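Local coordinates for protein probable 2-hydroxyhepta-2,4-diene-1,7-dioate isomerase (Thermus thermophilus, PDB 2DFU) that probably catalyses, as a metal-dependent member of the fumarylacetoacetate hydrolase family, the isomerisation of 2-hydroxyhepta-2,4-diene-1,7-dioate, at residues G77-G82 and R160-D165; V119-R124 and D223-G228; T141-I146 and L168-W173. All coordinates share one frame; numbering follows the deposited sequence.

Contact 1. Residues G77-G82 and R160-D165; sequences GLFLKG and RAKSAD
Lys162 runs its aliphatic chain past the CE2 and CZ corner of the Phe79 ring, joining the end of helix 159-162 to strand 78-81 within the fumarylacetoacetate hydrolase (FAH) fold. The two side chains cross at about a right angle. Lys162 CD comes to 3.5 Å from Phe79 CE2, and farther out Lys162 CE lies 3.6 Å from Phe79 CZ. A bend at chi2 (-80°) folds the lysine so that successive methylenes meet CE2 and CZ. A long lysine suits the place because its carbons pack on the aromatic group while NZ travels on to the hydroxyl of Thr147 and the carboxylate of Asp145.

Lys81, two residues along the strand from Phe79, curls at chi3 and chi4. The curl brings Lys81 NZ to 2.7 Å from Lys162 O, in the carbonyl plane and on a lone pair. The same nitrogen makes a salt bridge to Asp145 OD1, so one amino group ties the helix end to Asp145 of strand 137-148. A methionine here would remove the amino group and would probably leave the buried Asp145 carboxylate with one lysine fewer to balance it and Lys162 O without its mate.

Ser163 is the first residue to leave the helical path, and its short side chain puts a hydroxyl close to the strand backbone. Its OG, anti to its own backbone N, accepts a nearly straight hydrogen bond (170°) from Gly82 N, with Gly82 N and Ser163 OG 2.7 Å apart.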
ATOM      1  N   GLY A  77      -4.712 -14.521   8.491  1.00 40.59           N
ATOM      2  CA  GLY A  77      -5.143 -13.183   8.858  1.00 38.62           C
ATOM      3  C   GLY A  77      -4.181 -12.264   8.129  1.00 38.27           C
ATOM      4  O   GLY A  77      -2.980 -12.536   8.114  1.00 39.41           O
ATOM      5  N   LEU A  78      -4.679 -11.190   7.522  1.00 37.38           N
ATOM      6  CA  LEU A  78      -3.806 -10.293   6.770  1.00 33.89           C
ATOM      7  C   LEU A  78      -3.882  -8.824   7.160  1.00 34.68           C
ATOM      8  O   LEU A  78      -4.887  -8.359   7.698  1.00 35.34           O
ATOM      9  CB  LEU A  78      -4.129 -10.391   5.279  1.00 33.22           C
ATOM     10  CG  LEU A  78      -4.141 -11.759   4.594  1.00 35.95           C
ATOM     11  CD1 LEU A  78      -4.762 -11.611   3.212  1.00 34.59           C
ATOM     12  CD2 LEU A  78      -2.733 -12.322   4.491  1.00 32.60           C
ATOM     13  N   PHE A  79      -2.802  -8.098   6.889  1.00 32.71           N
ATOM     14  CA  PHE A  79      -2.758  -6.663   7.126  1.00 32.06           C
ATOM     15  C   PHE A  79      -1.750  -6.054   6.161  1.00 31.18           C
ATOM     16  O   PHE A  79      -0.861  -6.747   5.655  1.00 30.71           O
ATOM     17  CB  PHE A  79      -2.420  -6.314   8.587  1.00 32.19           C
ATOM     18  CG  PHE A  79      -1.070  -6.780   9.049  1.00 31.99           C
ATOM     19  CD1 PHE A  79      -0.906  -8.047   9.597  1.00 32.53           C
ATOM     20  CD2 PHE A  79       0.028  -5.930   8.988  1.00 31.28           C
ATOM     21  CE1 PHE A  79       0.337  -8.460  10.085  1.00 31.60           C
ATOM     22  CE2 PHE A  79       1.275  -6.331   9.471  1.00 31.55           C
ATOM     23  CZ  PHE A  79       1.430  -7.595  10.021  1.00 31.49           C
ATOM     24  N   LEU A  80      -1.903  -4.763   5.890  1.00 31.71           N
ATOM     25  CA  LEU A  80      -1.025  -4.069   4.950  1.00 30.36           C
ATOM     26  C   LEU A  80      -0.030  -3.116   5.591  1.00 29.52           C
ATOM     27  O   LEU A  80      -0.221  -2.638   6.707  1.00 29.26           O
ATOM     28  CB  LEU A  80      -1.863  -3.268   3.949  1.00 29.34           C
ATOM     29  CG  LEU A  80      -2.922  -4.018   3.142  1.00 33.07           C
ATOM     30  CD1 LEU A  80      -3.862  -3.007   2.488  1.00 33.03           C
ATOM     31  CD2 LEU A  80      -2.257  -4.905   2.086  1.00 34.51           C
ATOM     32  N   LYS A  81       1.039  -2.852   4.854  1.00 29.33           N
ATOM     33  CA  LYS A  81       2.067  -1.908   5.258  1.00 29.75           C
ATOM     34  C   LYS A  81       2.317  -1.094   3.995  1.00 29.71           C
ATOM     35  O   LYS A  81       2.293  -1.635   2.888  1.00 28.43           O
ATOM     36  CB  LYS A  81       3.352  -2.626   5.691  1.00 29.50           C
ATOM     37  CG  LYS A  81       3.292  -3.225   7.092  1.00 30.50           C
ATOM     38  CD  LYS A  81       4.444  -4.197   7.337  1.00 34.16           C
ATOM     39  CE  LYS A  81       5.542  -3.628   8.221  1.00 35.12           C
ATOM     40  NZ  LYS A  81       5.223  -3.666   9.675  1.00 28.22           N
ATOM     41  N   GLY A  82       2.510   0.207   4.143  1.00 29.18           N
ATOM     42  CA  GLY A  82       2.776   1.020   2.975  1.00 29.13           C
ATOM     43  C   GLY A  82       4.264   0.985   2.693  1.00 28.15           C
ATOM     44  O   GLY A  82       5.037   0.618   3.573  1.00 28.31           O
ATOM     45  N   ARG A 160      -0.908   2.916  12.134  1.00 33.57           N
ATOM     46  CA  ARG A 160       0.341   3.379  12.718  1.00 36.99           C
ATOM     47  C   ARG A 160       1.008   2.295  13.550  1.00 35.45           C
ATOM     48  O   ARG A 160       2.180   2.407  13.898  1.00 36.51           O
ATOM     49  CB  ARG A 160       0.170   4.676  13.522  1.00 39.28           C
ATOM     50  CG  ARG A 160      -0.806   4.653  14.640  1.00 43.06           C
ATOM     51  CD  ARG A 160      -0.868   6.029  15.288  1.00 40.80           C
ATOM     52  NE  ARG A 160      -1.898   6.053  16.314  1.00 44.46           N
ATOM     53  CZ  ARG A 160      -1.985   6.960  17.277  1.00 44.92           C
ATOM     54  NH1 ARG A 160      -1.098   7.943  17.362  1.00 45.18           N
ATOM     55  NH2 ARG A 160      -2.962   6.871  18.167  1.00 45.28           N
ATOM     56  N   ALA A 161       0.276   1.225  13.838  1.00 32.84           N
ATOM     57  CA  ALA A 161       0.847   0.128  14.610  1.00 31.40           C
ATOM     58  C   ALA A 161       1.843  -0.670  13.772  1.00 30.71           C
ATOM     59  O   ALA A 161       2.852  -1.149  14.285  1.00 30.20           O
ATOM     60  CB  ALA A 161      -0.256  -0.802  15.104  1.00 30.36           C
ATOM     61  N   LYS A 162       1.560  -0.787  12.480  1.00 30.32           N
ATOM     62  CA  LYS A 162       2.390  -1.571  11.571  1.00 30.93           C
ATOM     63  C   LYS A 162       2.980  -0.817  10.379  1.00 30.18           C
ATOM     64  O   LYS A 162       3.977  -1.254   9.799  1.00 29.13           O
ATOM     65  CB  LYS A 162       1.562  -2.737  11.016  1.00 31.90           C
ATOM     66  CG  LYS A 162       1.094  -3.770  12.039  1.00 31.92           C
ATOM     67  CD  LYS A 162       2.222  -4.740  12.384  1.00 30.16           C
ATOM     68  CE  LYS A 162       1.701  -5.949  13.156  1.00 30.29           C
ATOM     69  NZ  LYS A 162       2.804  -6.873  13.556  1.00 27.77           N
ATOM     70  N   SER A 163       2.374   0.305  10.010  1.00 29.29           N
ATOM     71  CA  SER A 163       2.830   1.025   8.835  1.00 29.01           C
ATOM     72  C   SER A 163       3.472   2.398   9.029  1.00 29.94           C
ATOM     73  O   SER A 163       3.483   3.217   8.105  1.00 28.69           O
ATOM     74  CB  SER A 163       1.671   1.131   7.846  1.00 27.98           C
ATOM     75  OG  SER A 163       2.140   1.462   6.551  1.00 30.73           O
ATOM     76  N   ALA A 164       4.005   2.656  10.219  1.00 29.19           N
ATOM     77  CA  ALA A 164       4.680   3.923  10.480  1.00 29.89           C
ATOM     78  C   ALA A 164       5.984   3.897   9.684  1.00 29.73           C
ATOM     79  O   ALA A 164       6.460   2.824   9.317  1.00 32.16           O
ATOM     80  CB  ALA A 164       4.982   4.064  11.981  1.00 27.62           C
ATOM     81  N   ASP A 165       6.560   5.062   9.408  1.00 29.27           N
ATOM     82  CA  ASP A 165       7.815   5.118   8.661  1.00 28.60           C
ATOM     83  C   ASP A 165       8.882   4.202   9.271  1.00 27.75           C
ATOM     84  O   ASP A 165       9.027   4.137  10.487  1.00 26.73           O
ATOM     85  CB  ASP A 165       8.357   6.555   8.616  1.00 29.31           C
ATOM     86  CG  ASP A 165       7.525   7.473   7.728  1.00 32.40           C
ATOM     87  OD1 ASP A 165       6.729   6.970   6.907  1.00 30.12           O
ATOM     88  OD2 ASP A 165       7.683   8.704   7.839  1.00 34.39           O
TER

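Contact 2. Residues V119-R124 and D223-G228; sequences VVVGDR and DVVLTG
Val119 and Val225 face each other as an antiparallel hydrogen-bonded pair, where strand 111-121 runs beside strand 224-226 in the FAH fold. Two backbone bonds close the pair, from Val119 N to Val225 O (2.8 Å) and from Val225 N to Val119 O (2.9 Å). Farther along, Val121 N gives a third to Asp223 O at 2.9 Å, with an N-H...O angle of 169°. Between them Val224 CA approaches Val119 O at 3.2 Å, a CA-H...O contact.

The side chain of Val119 starts at CB, which lies 4.3 Å from Val225 CB and is also near the carbonyl oxygen of that valine. From CB the branch CG2 stands anti to the carbonyl carbon, beside the backbone N; it stays near Val225 O and reaches Thr227, where Val119 CG2 meets Thr227 CG2 at 4.1 Å. Here valine and threonine run nearly perpendicular. Thr227 suits the spot by having two unlike branches: the methyl meets the valine, while OG1 bonds to Leu117 O. On the opposite face Val120 CG2 and Val224 CG2, of the non-hydrogen-bonded pair, are 4.5 Å apart. Branched valines fit both faces, since they favour extended backbone and offer compact apolar surface. Asp223, just before the strand, turns its carboxylate to Thr48 and Lys49.

Helix 206-214 lies over the face bearing Val119 and Val225, and reaches Thr227 beyond the strand end, touching them through Val206, Ile209 and Leu210, while Val120 bonds through its backbone to strand 137-148 and strand 224-226 runs parallel to strand 50-53 on its far side.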
ATOM      1  N   VAL A 119       8.672 -12.699   1.234  1.00 30.01           N
ATOM      2  CA  VAL A 119       8.637 -13.155  -0.142  1.00 28.74           C
ATOM      3  C   VAL A 119       8.536 -11.986  -1.103  1.00 28.25           C
ATOM      4  O   VAL A 119       7.794 -11.039  -0.862  1.00 29.49           O
ATOM      5  CB  VAL A 119       7.433 -14.084  -0.393  1.00 29.37           C
ATOM      6  CG1 VAL A 119       7.473 -14.607  -1.811  1.00 31.19           C
ATOM      7  CG2 VAL A 119       7.445 -15.226   0.590  1.00 29.46           C
ATOM      8  N   VAL A 120       9.296 -12.050  -2.190  1.00 27.96           N
ATOM      9  CA  VAL A 120       9.244 -11.006  -3.202  1.00 27.31           C
ATOM     10  C   VAL A 120       8.638 -11.651  -4.444  1.00 26.76           C
ATOM     11  O   VAL A 120       9.204 -12.570  -5.021  1.00 26.19           O
ATOM     12  CB  VAL A 120      10.650 -10.450  -3.542  1.00 28.64           C
ATOM     13  CG1 VAL A 120      10.530  -9.372  -4.608  1.00 24.90           C
ATOM     14  CG2 VAL A 120      11.310  -9.873  -2.281  1.00 25.56           C
ATOM     15  N   VAL A 121       7.474 -11.163  -4.841  1.00 28.98           N
ATOM     16  CA  VAL A 121       6.770 -11.695  -5.993  1.00 28.00           C
ATOM     17  C   VAL A 121       7.469 -11.406  -7.311  1.00 30.04           C
ATOM     18  O   VAL A 121       7.938 -10.292  -7.549  1.00 29.88           O
ATOM     19  CB  VAL A 121       5.339 -11.137  -6.027  1.00 29.19           C
ATOM     20  CG1 VAL A 121       4.622 -11.566  -7.303  1.00 27.01           C
ATOM     21  CG2 VAL A 121       4.593 -11.611  -4.789  1.00 26.27           C
ATOM     22  N   GLY A 122       7.538 -12.421  -8.169  1.00 30.71           N
ATOM     23  CA  GLY A 122       8.179 -12.259  -9.464  1.00 30.28           C
ATOM     24  C   GLY A 122       7.203 -12.015 -10.606  1.00 32.29           C
ATOM     25  O   GLY A 122       7.379 -11.086 -11.385  1.00 32.70           O
ATOM     26  N   ASP A 123       6.183 -12.858 -10.723  1.00 33.80           N
ATOM     27  CA  ASP A 123       5.191 -12.707 -11.787  1.00 34.41           C
ATOM     28  C   ASP A 123       3.845 -12.342 -11.174  1.00 32.57           C
ATOM     29  O   ASP A 123       3.516 -12.802 -10.080  1.00 31.47           O
ATOM     30  CB  ASP A 123       5.051 -14.016 -12.581  1.00 36.57           C
ATOM     31  CG  ASP A 123       6.396 -14.580 -13.033  1.00 40.94           C
ATOM     32  OD1 ASP A 123       7.139 -13.866 -13.736  1.00 43.51           O
ATOM     33  OD2 ASP A 123       6.713 -15.740 -12.686  1.00 42.46           O
ATOM     34  N   ARG A 124       3.075 -11.518 -11.879  1.00 32.33           N
ATOM     35  CA  ARG A 124       1.756 -11.104 -11.404  1.00 33.06           C
ATOM     36  C   ARG A 124       0.946 -12.331 -10.964  1.00 33.79           C
ATOM     37  O   ARG A 124       0.991 -13.382 -11.603  1.00 31.75           O
ATOM     38  CB  ARG A 124       1.018 -10.347 -12.518  1.00 36.65           C
ATOM     39  CG  ARG A 124      -0.396  -9.911 -12.158  1.00 40.33           C
ATOM     40  CD  ARG A 124      -0.989  -8.925 -13.175  1.00 45.37           C
ATOM     41  NE  ARG A 124      -0.287  -7.640 -13.171  1.00 50.17           N
ATOM     42  CZ  ARG A 124       0.704  -7.318 -14.000  1.00 52.22           C
ATOM     43  NH1 ARG A 124       1.120  -8.180 -14.920  1.00 54.69           N
ATOM     44  NH2 ARG A 124       1.296  -6.136 -13.903  1.00 53.94           N
ATOM     45  N   ASP A 223       6.066  -7.100  -5.402  1.00 30.83           N
ATOM     46  CA  ASP A 223       5.304  -6.832  -4.180  1.00 29.75           C
ATOM     47  C   ASP A 223       5.962  -7.716  -3.123  1.00 28.84           C
ATOM     48  O   ASP A 223       6.580  -8.728  -3.454  1.00 28.10           O
ATOM     49  CB  ASP A 223       3.836  -7.249  -4.314  1.00 31.33           C
ATOM     50  CG  ASP A 223       2.966  -6.154  -4.895  1.00 33.62           C
ATOM     51  OD1 ASP A 223       3.438  -5.006  -5.009  1.00 32.77           O
ATOM     52  OD2 ASP A 223       1.797  -6.443  -5.220  1.00 35.27           O
ATOM     53  N   VAL A 224       5.823  -7.341  -1.858  1.00 26.88           N
ATOM     54  CA  VAL A 224       6.417  -8.104  -0.771  1.00 26.89           C
ATOM     55  C   VAL A 224       5.323  -8.722   0.103  1.00 26.33           C
ATOM     56  O   VAL A 224       4.292  -8.096   0.367  1.00 26.84           O
ATOM     57  CB  VAL A 224       7.335  -7.189   0.100  1.00 26.32           C
ATOM     58  CG1 VAL A 224       7.788  -7.917   1.346  1.00 24.64           C
ATOM     59  CG2 VAL A 224       8.545  -6.748  -0.714  1.00 23.90           C
ATOM     60  N   VAL A 225       5.536  -9.959   0.529  1.00 24.29           N
ATOM     61  CA  VAL A 225       4.567 -10.638   1.387  1.00 25.20           C
ATOM     62  C   VAL A 225       5.320 -11.178   2.592  1.00 25.59           C
ATOM     63  O   VAL A 225       6.337 -11.858   2.426  1.00 27.09           O
ATOM     64  CB  VAL A 225       3.884 -11.820   0.643  1.00 28.68           C
ATOM     65  CG1 VAL A 225       2.943 -12.559   1.582  1.00 26.35           C
ATOM     66  CG2 VAL A 225       3.115 -11.303  -0.578  1.00 27.73           C
ATOM     67  N   LEU A 226       4.848 -10.852   3.795  1.00 27.66           N
ATOM     68  CA  LEU A 226       5.481 -11.324   5.029  1.00 29.48           C
ATOM     69  C   LEU A 226       4.745 -12.577   5.495  1.00 31.44           C
ATOM     70  O   LEU A 226       3.517 -12.641   5.435  1.00 31.86           O
ATOM     71  CB  LEU A 226       5.430 -10.246   6.118  1.00 28.67           C
ATOM     72  CG  LEU A 226       5.986  -8.859   5.766  1.00 31.52           C
ATOM     73  CD1 LEU A 226       6.150  -8.046   7.053  1.00 31.59           C
ATOM     74  CD2 LEU A 226       7.317  -8.974   5.052  1.00 29.22           C
ATOM     75  N   THR A 227       5.493 -13.565   5.979  1.00 33.26           N
ATOM     76  CA  THR A 227       4.900 -14.833   6.388  1.00 34.30           C
ATOM     77  C   THR A 227       4.703 -15.127   7.883  1.00 36.43           C
ATOM     78  O   THR A 227       4.645 -16.293   8.280  1.00 38.32           O
ATOM     79  CB  THR A 227       5.703 -15.985   5.771  1.00 34.95           C
ATOM     80  OG1 THR A 227       7.040 -15.967   6.288  1.00 34.89           O
ATOM     81  CG2 THR A 227       5.771 -15.826   4.262  1.00 31.46           C
ATOM     82  N   GLY A 228       4.589 -14.100   8.717  1.00 35.56           N
ATOM     83  CA  GLY A 228       4.390 -14.355  10.138  1.00 36.37           C
ATOM     84  C   GLY A 228       5.676 -14.489  10.940  1.00 37.07           C
ATOM     85  O   GLY A 228       6.760 -14.619  10.374  1.00 37.56           O
TER

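Contact 3. Residues T141-I146 and L168-W173; sequences TVAVDI and LPLGPW
Gly171 N donates to Val142 O at 3.0 Å and a nearly straight 170°, pairing strand 168-175 antiparallel with strand 137-148. The return bond of this hydrogen-bonded pair, Val142 N to Gly171 O, is longer and bent (3.2 Å, 140°). Val144 N adds one to Pro169 O at 3.3 Å. Proline has no N-H to return, and its ring carbon takes that place instead, Pro169 CD lying 3.2 Å from Val144 O. Gly171 takes backbone angles at which a side chain would collide with the carbonyl before it, so glycine suits the place, and the chain turns a corner at Pro172, which follows a cis peptide.

One side-chain bond secures that corner: Thr141 OG1, anti to its backbone N (chi1 -170°), donates to Trp173 O at 2.7 Å, from well above the carbonyl plane.

Apolar contacts make the third group. Leu170 CD1 reaches 3.5 Å from Ala143 CB and also touches Thr141 CG2, the small alanine letting the leucine come close. Leu168 CD1 joins it on Ala143, and Ile146 crosses Pro169 at about a right angle, its CG1 3.9 Å from Pro169 CD.

This pairing belongs to the central β-structure of the FAH fold. Just past the paired residues of its strand, Asp145 brings its carboxylate near those of Glu114 and Glu116, an acidic cluster consistent with the divalent-metal site of this family.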
ATOM      1  N   THR A 141      13.595 -13.099   1.143  1.00 26.76           N
ATOM      2  CA  THR A 141      14.475 -12.208   1.873  1.00 27.86           C
ATOM      3  C   THR A 141      14.037 -12.198   3.330  1.00 26.35           C
ATOM      4  O   THR A 141      13.157 -12.962   3.720  1.00 27.64           O
ATOM      5  CB  THR A 141      14.471 -10.773   1.254  1.00 27.52           C
ATOM      6  OG1 THR A 141      15.517  -9.999   1.851  1.00 27.80           O
ATOM      7  CG2 THR A 141      13.127 -10.077   1.469  1.00 26.53           C
ATOM      8  N   VAL A 142      14.645 -11.345   4.136  1.00 25.80           N
ATOM      9  CA  VAL A 142      14.320 -11.295   5.553  1.00 25.06           C
ATOM     10  C   VAL A 142      13.709  -9.955   5.926  1.00 26.68           C
ATOM     11  O   VAL A 142      13.961  -8.948   5.267  1.00 25.71           O
ATOM     12  CB  VAL A 142      15.593 -11.516   6.402  1.00 25.65           C
ATOM     13  CG1 VAL A 142      15.227 -11.752   7.851  1.00 24.86           C
ATOM     14  CG2 VAL A 142      16.389 -12.692   5.840  1.00 25.84           C
ATOM     15  N   ALA A 143      12.909  -9.942   6.985  1.00 26.64           N
ATOM     16  CA  ALA A 143      12.287  -8.704   7.428  1.00 29.04           C
ATOM     17  C   ALA A 143      12.094  -8.670   8.925  1.00 29.91           C
ATOM     18  O   ALA A 143      12.153  -9.693   9.605  1.00 32.79           O
ATOM     19  CB  ALA A 143      10.935  -8.528   6.757  1.00 30.43           C
ATOM     20  N   VAL A 144      11.884  -7.468   9.434  1.00 29.67           N
ATOM     21  CA  VAL A 144      11.577  -7.277  10.835  1.00 29.90           C
ATOM     22  C   VAL A 144      10.274  -6.491  10.781  1.00 30.65           C
ATOM     23  O   VAL A 144      10.244  -5.362  10.295  1.00 32.30           O
ATOM     24  CB  VAL A 144      12.625  -6.428  11.576  1.00 29.57           C
ATOM     25  CG1 VAL A 144      12.093  -6.068  12.948  1.00 29.65           C
ATOM     26  CG2 VAL A 144      13.924  -7.184  11.700  1.00 29.34           C
ATOM     27  N   ASP A 145       9.195  -7.100  11.247  1.00 29.62           N
ATOM     28  CA  ASP A 145       7.900  -6.439  11.255  1.00 31.46           C
ATOM     29  C   ASP A 145       7.812  -5.631  12.550  1.00 31.50           C
ATOM     30  O   ASP A 145       7.405  -6.152  13.589  1.00 32.48           O
ATOM     31  CB  ASP A 145       6.790  -7.504  11.173  1.00 33.21           C
ATOM     32  CG  ASP A 145       5.390  -6.932  11.365  1.00 35.17           C
ATOM     33  OD1 ASP A 145       5.236  -5.695  11.423  1.00 36.28           O
ATOM     34  OD2 ASP A 145       4.434  -7.732  11.460  1.00 34.20           O
ATOM     35  N   ILE A 146       8.235  -4.370  12.495  1.00 30.69           N
ATOM     36  CA  ILE A 146       8.186  -3.501  13.667  1.00 29.96           C
ATOM     37  C   ILE A 146       6.721  -3.244  14.036  1.00 31.12           C
ATOM     38  O   ILE A 146       5.911  -2.882  13.179  1.00 29.84           O
ATOM     39  CB  ILE A 146       8.888  -2.159  13.393  1.00 29.61           C
ATOM     40  CG1 ILE A 146      10.369  -2.401  13.079  1.00 26.42           C
ATOM     41  CG2 ILE A 146       8.732  -1.233  14.599  1.00 26.84           C
ATOM     42  CD1 ILE A 146      11.190  -2.861  14.275  1.00 27.72           C
ATOM     43  N   LEU A 168       9.553  -1.387   8.612  1.00 27.14           N
ATOM     44  CA  LEU A 168       9.832  -2.608   7.871  1.00 28.89           C
ATOM     45  C   LEU A 168      11.245  -2.731   7.311  1.00 28.41           C
ATOM     46  O   LEU A 168      11.469  -2.546   6.110  1.00 29.46           O
ATOM     47  CB  LEU A 168       8.821  -2.806   6.731  1.00 26.89           C
ATOM     48  CG  LEU A 168       8.966  -4.147   5.987  1.00 30.34           C
ATOM     49  CD1 LEU A 168       8.726  -5.311   6.953  1.00 28.46           C
ATOM     50  CD2 LEU A 168       7.989  -4.210   4.823  1.00 27.69           C
ATOM     51  N   PRO A 169      12.229  -3.002   8.182  1.00 29.02           N
ATOM     52  CA  PRO A 169      13.597  -3.153   7.677  1.00 27.51           C
ATOM     53  C   PRO A 169      13.495  -4.376   6.755  1.00 27.88           C
ATOM     54  O   PRO A 169      12.825  -5.351   7.104  1.00 27.39           O
ATOM     55  CB  PRO A 169      14.397  -3.457   8.944  1.00 26.57           C
ATOM     56  CG  PRO A 169      13.670  -2.674   9.996  1.00 27.59           C
ATOM     57  CD  PRO A 169      12.209  -2.951   9.658  1.00 29.91           C
ATOM     58  N   LEU A 170      14.129  -4.335   5.587  1.00 28.26           N
ATOM     59  CA  LEU A 170      14.022  -5.464   4.664  1.00 27.01           C
ATOM     60  C   LEU A 170      15.321  -5.709   3.911  1.00 26.25           C
ATOM     61  O   LEU A 170      15.884  -4.787   3.322  1.00 23.63           O
ATOM     62  CB  LEU A 170      12.889  -5.205   3.661  1.00 27.31           C
ATOM     63  CG  LEU A 170      12.467  -6.360   2.747  1.00 24.95           C
ATOM     64  CD1 LEU A 170      11.501  -7.267   3.496  1.00 27.94           C
ATOM     65  CD2 LEU A 170      11.800  -5.812   1.501  1.00 27.85           C
ATOM     66  N   GLY A 171      15.784  -6.957   3.921  1.00 25.47           N
ATOM     67  CA  GLY A 171      17.022  -7.292   3.235  1.00 25.48           C
ATOM     68  C   GLY A 171      17.708  -8.514   3.828  1.00 26.46           C
ATOM     69  O   GLY A 171      17.055  -9.336   4.466  1.00 26.82           O
ATOM     70  N   PRO A 172      19.030  -8.664   3.646  1.00 26.09           N
ATOM     71  CA  PRO A 172      19.952  -7.776   2.922  1.00 25.86           C
ATOM     72  C   PRO A 172      19.790  -7.931   1.416  1.00 26.21           C
ATOM     73  O   PRO A 172      20.180  -7.066   0.626  1.00 24.95           O
ATOM     74  CB  PRO A 172      21.316  -8.280   3.373  1.00 26.36           C
ATOM     75  CG  PRO A 172      21.080  -9.784   3.400  1.00 24.92           C
ATOM     76  CD  PRO A 172      19.738  -9.867   4.132  1.00 26.82           C
ATOM     77  N   TRP A 173      19.233  -9.066   1.027  1.00 25.12           N
ATOM     78  CA  TRP A 173      19.034  -9.342  -0.374  1.00 27.47           C
ATOM     79  C   TRP A 173      18.073 -10.497  -0.502  1.00 28.55           C
ATOM     80  O   TRP A 173      17.583 -11.046   0.475  1.00 29.15           O
ATOM     81  CB  TRP A 173      20.378  -9.686  -1.037  1.00 28.88           C
ATOM     82  CG  TRP A 173      21.250 -10.496  -0.142  1.00 30.51           C
ATOM     83  CD1 TRP A 173      21.013 -11.813   0.306  1.00 31.75           C
ATOM     84  CD2 TRP A 173      22.569 -10.132   0.335  1.00 31.74           C
ATOM     85  NE1 TRP A 173      22.051 -12.312   1.031  1.00 34.45           N
ATOM     86  CE2 TRP A 173      23.069 -11.235   1.078  1.00 32.45           C
ATOM     87  CE3 TRP A 173      23.348  -8.991   0.215  1.00 31.52           C
ATOM     88  CZ2 TRP A 173      24.308 -11.164   1.681  1.00 33.48           C
ATOM     89  CZ3 TRP A 173      24.593  -8.917   0.813  1.00 32.94           C
ATOM     90  CH2 TRP A 173      25.075 -10.011   1.561  1.00 34.66           C
TER

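In the fold
All three contacts are buried, but at different depths. The centre of contact 3 lies about 3 Å from that of the chain, those of contacts 2 and 1 about 9 and 13 Å, and at contact 1 the second subunit also comes within reach. Contacts 2 and 3 are antiparallel strand pairings built on neighbouring strands, 111-121 and 137-148; backbone bonds and aliphatic side chains dominate, and they meet where Leu226 CD1 lies 3.8 Å from Leu168 CD1. Contact 1 instead sets a helix end against a strand, mixing lysine-aromatic packing with polar bonds; its two lysines meet contact 3 at Asp145, beside the acidic cluster.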